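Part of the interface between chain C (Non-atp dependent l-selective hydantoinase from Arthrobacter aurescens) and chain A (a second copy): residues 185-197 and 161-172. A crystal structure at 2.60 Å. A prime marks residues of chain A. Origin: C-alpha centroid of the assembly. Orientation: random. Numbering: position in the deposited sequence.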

# COMPACT_ATOMS: atom_id res chain seq x y z
N GLU C 185 -16.71 -4.92 -16.54
CA GLU C 185 -17.03 -3.52 -16.81
C GLU C 185 -18.26 -3.20 -15.99
O GLU C 185 -18.94 -4.10 -15.51
CB GLU C 185 -17.30 -3.27 -18.28
CG GLU C 185 -16.04 -3.31 -19.13
CD GLU C 185 -16.24 -2.69 -20.48
OE1 GLU C 185 -16.70 -3.40 -21.41
OE2 GLU C 185 -15.94 -1.49 -20.61
N ASN C 186 -18.55 -1.92 -15.80
CA ASN C 186 -19.73 -1.57 -15.02
C ASN C 186 -20.86 -1.21 -15.99
O ASN C 186 -20.88 -0.13 -16.59
CB ASN C 186 -19.43 -0.39 -14.10
CG ASN C 186 -20.53 -0.18 -13.10
OD1 ASN C 186 -21.69 -0.00 -13.47
ND2 ASN C 186 -20.18 -0.21 -11.82
N GLU C 187 -21.79 -2.14 -16.14
CA GLU C 187 -22.92 -1.97 -17.05
C GLU C 187 -23.68 -0.67 -16.89
O GLU C 187 -23.89 0.08 -17.85
CB GLU C 187 -23.89 -3.13 -16.86
CG GLU C 187 -25.17 -2.98 -17.62
CD GLU C 187 -25.64 -4.29 -18.21
OE1 GLU C 187 -25.03 -4.75 -19.21
OE2 GLU C 187 -26.61 -4.87 -17.67
N THR C 188 -24.08 -0.41 -15.67
CA THR C 188 -24.85 0.76 -15.31
C THR C 188 -24.20 2.11 -15.54
O THR C 188 -24.88 3.08 -15.88
CB THR C 188 -25.29 0.61 -13.86
OG1 THR C 188 -26.62 0.12 -13.84
CG2 THR C 188 -25.20 1.88 -13.14
N ILE C 189 -22.89 2.19 -15.33
CA ILE C 189 -22.17 3.44 -15.53
C ILE C 189 -22.00 3.67 -17.02
O ILE C 189 -22.11 4.80 -17.50
CB ILE C 189 -20.79 3.40 -14.85
CG1 ILE C 189 -20.98 3.55 -13.33
CG2 ILE C 189 -19.87 4.49 -15.41
CD1 ILE C 189 -19.75 3.23 -12.53
N ILE C 190 -21.75 2.60 -17.75
CA ILE C 190 -21.60 2.71 -19.19
C ILE C 190 -22.88 3.29 -19.77
O ILE C 190 -22.84 4.19 -20.60
CB ILE C 190 -21.29 1.37 -19.83
CG1 ILE C 190 -19.89 0.93 -19.41
CG2 ILE C 190 -21.36 1.47 -21.33
CD1 ILE C 190 -19.48 -0.42 -19.95
N GLN C 191 -24.03 2.79 -19.32
CA GLN C 191 -25.30 3.30 -19.82
C GLN C 191 -25.44 4.79 -19.53
O GLN C 191 -25.80 5.56 -20.42
CB GLN C 191 -26.47 2.59 -19.16
CG GLN C 191 -26.63 1.15 -19.57
CD GLN C 191 -27.78 0.48 -18.83
OE1 GLN C 191 -27.92 -0.74 -18.88
NE2 GLN C 191 -28.60 1.28 -18.15
N ALA C 192 -25.16 5.19 -18.30
CA ALA C 192 -25.26 6.60 -17.92
C ALA C 192 -24.35 7.46 -18.78
O ALA C 192 -24.77 8.48 -19.32
CB ALA C 192 -24.93 6.79 -16.46
N LEU C 193 -23.10 7.04 -18.92
CA LEU C 193 -22.17 7.81 -19.73
C LEU C 193 -22.60 7.85 -21.20
O LEU C 193 -22.44 8.87 -21.87
CB LEU C 193 -20.77 7.22 -19.60
CG LEU C 193 -20.18 7.39 -18.21
CD1 LEU C 193 -18.85 6.67 -18.15
CD2 LEU C 193 -20.00 8.87 -17.91
N GLN C 194 -23.15 6.75 -21.72
CA GLN C 194 -23.60 6.74 -23.11
C GLN C 194 -24.61 7.83 -23.35
O GLN C 194 -24.54 8.55 -24.35
CB GLN C 194 -24.24 5.41 -23.46
CG GLN C 194 -23.30 4.41 -24.07
CD GLN C 194 -23.95 3.06 -24.25
OE1 GLN C 194 -23.34 2.14 -24.77
NE2 GLN C 194 -25.20 2.94 -23.82
N LYS C 195 -25.57 7.94 -22.43
CA LYS C 195 -26.61 8.95 -22.55
C LYS C 195 -26.01 10.34 -22.51
O LYS C 195 -26.32 11.16 -23.36
CB LYS C 195 -27.66 8.80 -21.45
CG LYS C 195 -28.46 7.51 -21.59
CD LYS C 195 -29.76 7.52 -20.78
CE LYS C 195 -30.59 6.24 -21.07
NZ LYS C 195 -31.98 6.24 -20.48
N GLN C 196 -25.14 10.60 -21.55
CA GLN C 196 -24.54 11.93 -21.47
C GLN C 196 -23.79 12.24 -22.77
O GLN C 196 -24.01 13.29 -23.37
CB GLN C 196 -23.56 12.03 -20.30
CG GLN C 196 -24.10 11.57 -18.95
CD GLN C 196 -23.25 12.05 -17.77
OE1 GLN C 196 -22.03 12.22 -17.89
NE2 GLN C 196 -23.90 12.25 -16.62
N ILE C 197 -22.93 11.33 -23.19
CA ILE C 197 -22.14 11.51 -24.41
C ILE C 197 -22.96 11.62 -25.68
O ILE C 197 -22.67 12.45 -26.54
CB ILE C 197 -21.08 10.39 -24.55
CG1 ILE C 197 -19.96 10.63 -23.53
CG2 ILE C 197 -20.50 10.36 -25.95
CD1 ILE C 197 -18.97 9.50 -23.42
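Chain A 161-172: VSDGELFEIFQE

Chain A meets chain C as one helix crossing another. In chain C, Glu185 and Asn186 are extended, and a helix runs from Glu187 through Ile197 and beyond; in chain A, Val161′ and Ser162′ are extended (phi/psi -106/157 and -87/173), and the helix runs from Asp163′ through Glu172′ and likewise continues. Phi and psi stay near -60° and -45° along both helices, and the i to i+4 amide bonds are regular, from Leu166′ N to Ser162′ O at 2.7 Å onward in chain A and from Ile190 N to Asn186 O at 3.1 Å onward in chain C. The N-to-C directions differ by 51°, with a signed crossing angle of -51°, so the two helices run in broadly the same sense. Their axes approach to 7.5 Å, a close packing for two helices.

The closest CA pair lies near the N-terminal ends of the two helices, where Ile189 CA and Gly164′ CA are 3.9 Å apart. Gly164′ makes this approach possible: an ideal CB placed on it would lie 2.2 Å from Thr188 O, a clash, and 3.3 Å from Ala192 CB. With only hydrogen there, Gly164′ CA makes a CA-H...O contact to Thr188 O at 3.5 Å, with an angle of 146° at the hydrogen, and Ala192 CB rests 4.0 Å from Gly164′ CA. The methyl group Thr188 CG2 is also directed at this turn, but the model places it too close to the backbone there for its position to carry detailed interpretation.

Each helix begins with a capping side chain. Asn186 OD1 accepts from Ile189 N at 3.1 Å, while Ser162′ OG accepts a weak bond from Glu165′ N at 3.4 Å; in return, Ser162′ N donates to Glu165′ OE2 at 3.1 Å. Asn186 also reaches across the interface. With Asn186 OD1 turned to its own helix, Asn186 ND2 donates to Asp163′ OD2 at 2.9 Å, and the N-H...O angle of 163° is close to linear; the same ND2 is also bonded elsewhere in the structure. The same amide thus caps one helix and ties it to the first turn of the other. Beside it, Ile189, whose CA-to-CB bond points sideways, lays CG1 3.9 Å from Asp163′ CB.

Farther along, the closest contacts are between side chains. Leu193 also starts sideways, yet its end comes nearer, and CD2 lies 4.1 Å from Phe167′ CE2, an apolar contact oblique to the ring. Glu168′ behaves similarly: its CA-to-CB bond is sideways, but with chi1 m and chi2 t its carboxylate extends to place OE2 3.9 Å from Ala192 CB. Gln196, pointing toward chain A, closes the contact with its amide. Gln196 NE2 donates to Gln171′ OE1 at 3.2 Å with an angle of 167°, and more weakly to Glu168′ OE2 at 3.4 Å and 143°. The two stretches together bury 466 Å², with a hydrogen bond at the helix starts beside the close backbone approach, apolar packing of Leu193 on Phe167′ beyond it, and the Gln196 bonds at the far end.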

# COMPACT_ATOMS: atom_id res chain seq x y z
N VAL A 161 -30.06 3.44 -5.69
CA VAL A 161 -29.64 3.86 -7.02
C VAL A 161 -28.61 2.88 -7.56
O VAL A 161 -27.95 2.17 -6.80
CB VAL A 161 -29.01 5.26 -6.99
CG1 VAL A 161 -30.07 6.30 -6.75
CG2 VAL A 161 -27.96 5.34 -5.90
N SER A 162 -28.47 2.82 -8.87
CA SER A 162 -27.46 1.94 -9.45
C SER A 162 -26.16 2.74 -9.49
O SER A 162 -26.16 3.94 -9.21
CB SER A 162 -27.85 1.52 -10.85
OG SER A 162 -27.99 2.66 -11.69
N ASP A 163 -25.06 2.09 -9.84
CA ASP A 163 -23.79 2.82 -9.89
C ASP A 163 -23.85 4.02 -10.84
O ASP A 163 -23.31 5.07 -10.55
CB ASP A 163 -22.64 1.87 -10.25
CG ASP A 163 -22.50 0.73 -9.26
OD1 ASP A 163 -22.86 0.93 -8.09
OD2 ASP A 163 -22.03 -0.37 -9.63
N GLY A 164 -24.55 3.87 -11.96
CA GLY A 164 -24.66 4.96 -12.91
C GLY A 164 -25.46 6.11 -12.34
O GLY A 164 -25.08 7.28 -12.46
N GLU A 165 -26.58 5.80 -11.70
CA GLU A 165 -27.41 6.85 -11.12
C GLU A 165 -26.63 7.51 -9.98
O GLU A 165 -26.63 8.74 -9.84
CB GLU A 165 -28.72 6.27 -10.60
CG GLU A 165 -29.33 5.27 -11.57
CD GLU A 165 -30.73 4.88 -11.21
OE1 GLU A 165 -31.65 5.66 -11.51
OE2 GLU A 165 -30.91 3.79 -10.61
N LEU A 166 -25.98 6.68 -9.18
CA LEU A 166 -25.18 7.18 -8.07
C LEU A 166 -24.07 8.09 -8.61
O LEU A 166 -23.78 9.14 -8.04
CB LEU A 166 -24.56 6.02 -7.29
CG LEU A 166 -23.72 6.42 -6.07
CD1 LEU A 166 -24.56 7.23 -5.09
CD2 LEU A 166 -23.18 5.18 -5.40
N PHE A 167 -23.45 7.68 -9.71
CA PHE A 167 -22.39 8.48 -10.30
C PHE A 167 -22.91 9.83 -10.79
O PHE A 167 -22.25 10.86 -10.61
CB PHE A 167 -21.75 7.75 -11.47
CG PHE A 167 -20.61 8.51 -12.08
CD1 PHE A 167 -19.43 8.71 -11.37
CD2 PHE A 167 -20.73 9.04 -13.35
CE1 PHE A 167 -18.39 9.44 -11.91
CE2 PHE A 167 -19.69 9.78 -13.91
CZ PHE A 167 -18.51 9.98 -13.19
N GLU A 168 -24.09 9.84 -11.40
CA GLU A 168 -24.65 11.10 -11.90
C GLU A 168 -24.99 12.02 -10.73
O GLU A 168 -24.86 13.24 -10.83
CB GLU A 168 -25.91 10.84 -12.73
CG GLU A 168 -25.63 10.07 -14.00
CD GLU A 168 -26.83 10.02 -14.93
OE1 GLU A 168 -27.94 9.66 -14.46
OE2 GLU A 168 -26.64 10.33 -16.13
N ILE A 169 -25.43 11.42 -9.62
CA ILE A 169 -25.76 12.19 -8.44
C ILE A 169 -24.49 12.81 -7.89
O ILE A 169 -24.49 13.98 -7.51
CB ILE A 169 -26.43 11.30 -7.39
CG1 ILE A 169 -27.79 10.84 -7.91
CG2 ILE A 169 -26.56 12.05 -6.06
CD1 ILE A 169 -28.53 9.90 -6.97
N PHE A 170 -23.40 12.04 -7.87
CA PHE A 170 -22.12 12.53 -7.37
C PHE A 170 -21.70 13.75 -8.18
O PHE A 170 -21.24 14.75 -7.62
CB PHE A 170 -21.04 11.47 -7.50
CG PHE A 170 -20.99 10.50 -6.33
CD1 PHE A 170 -22.04 10.40 -5.43
CD2 PHE A 170 -19.90 9.66 -6.18
CE1 PHE A 170 -22.00 9.48 -4.39
CE2 PHE A 170 -19.85 8.73 -5.14
CZ PHE A 170 -20.91 8.64 -4.25
N GLN A 171 -21.85 13.68 -9.50
CA GLN A 171 -21.49 14.82 -10.33
C GLN A 171 -22.35 16.04 -10.03
O GLN A 171 -21.82 17.14 -9.93
CB GLN A 171 -21.60 14.49 -11.80
CG GLN A 171 -20.70 13.36 -12.22
CD GLN A 171 -20.84 13.05 -13.69
OE1 GLN A 171 -21.96 12.92 -14.22
NE2 GLN A 171 -19.71 12.90 -14.37
N GLU A 172 -23.66 15.86 -9.88
CA GLU A 172 -24.49 17.03 -9.56
C GLU A 172 -24.05 17.63 -8.23
O GLU A 172 -23.87 18.84 -8.14
CB GLU A 172 -25.97 16.67 -9.49
CG GLU A 172 -26.77 16.98 -10.75
CD GLU A 172 -26.71 18.45 -11.17
OE1 GLU A 172 -27.07 19.33 -10.36
OE2 GLU A 172 -26.32 18.72 -12.32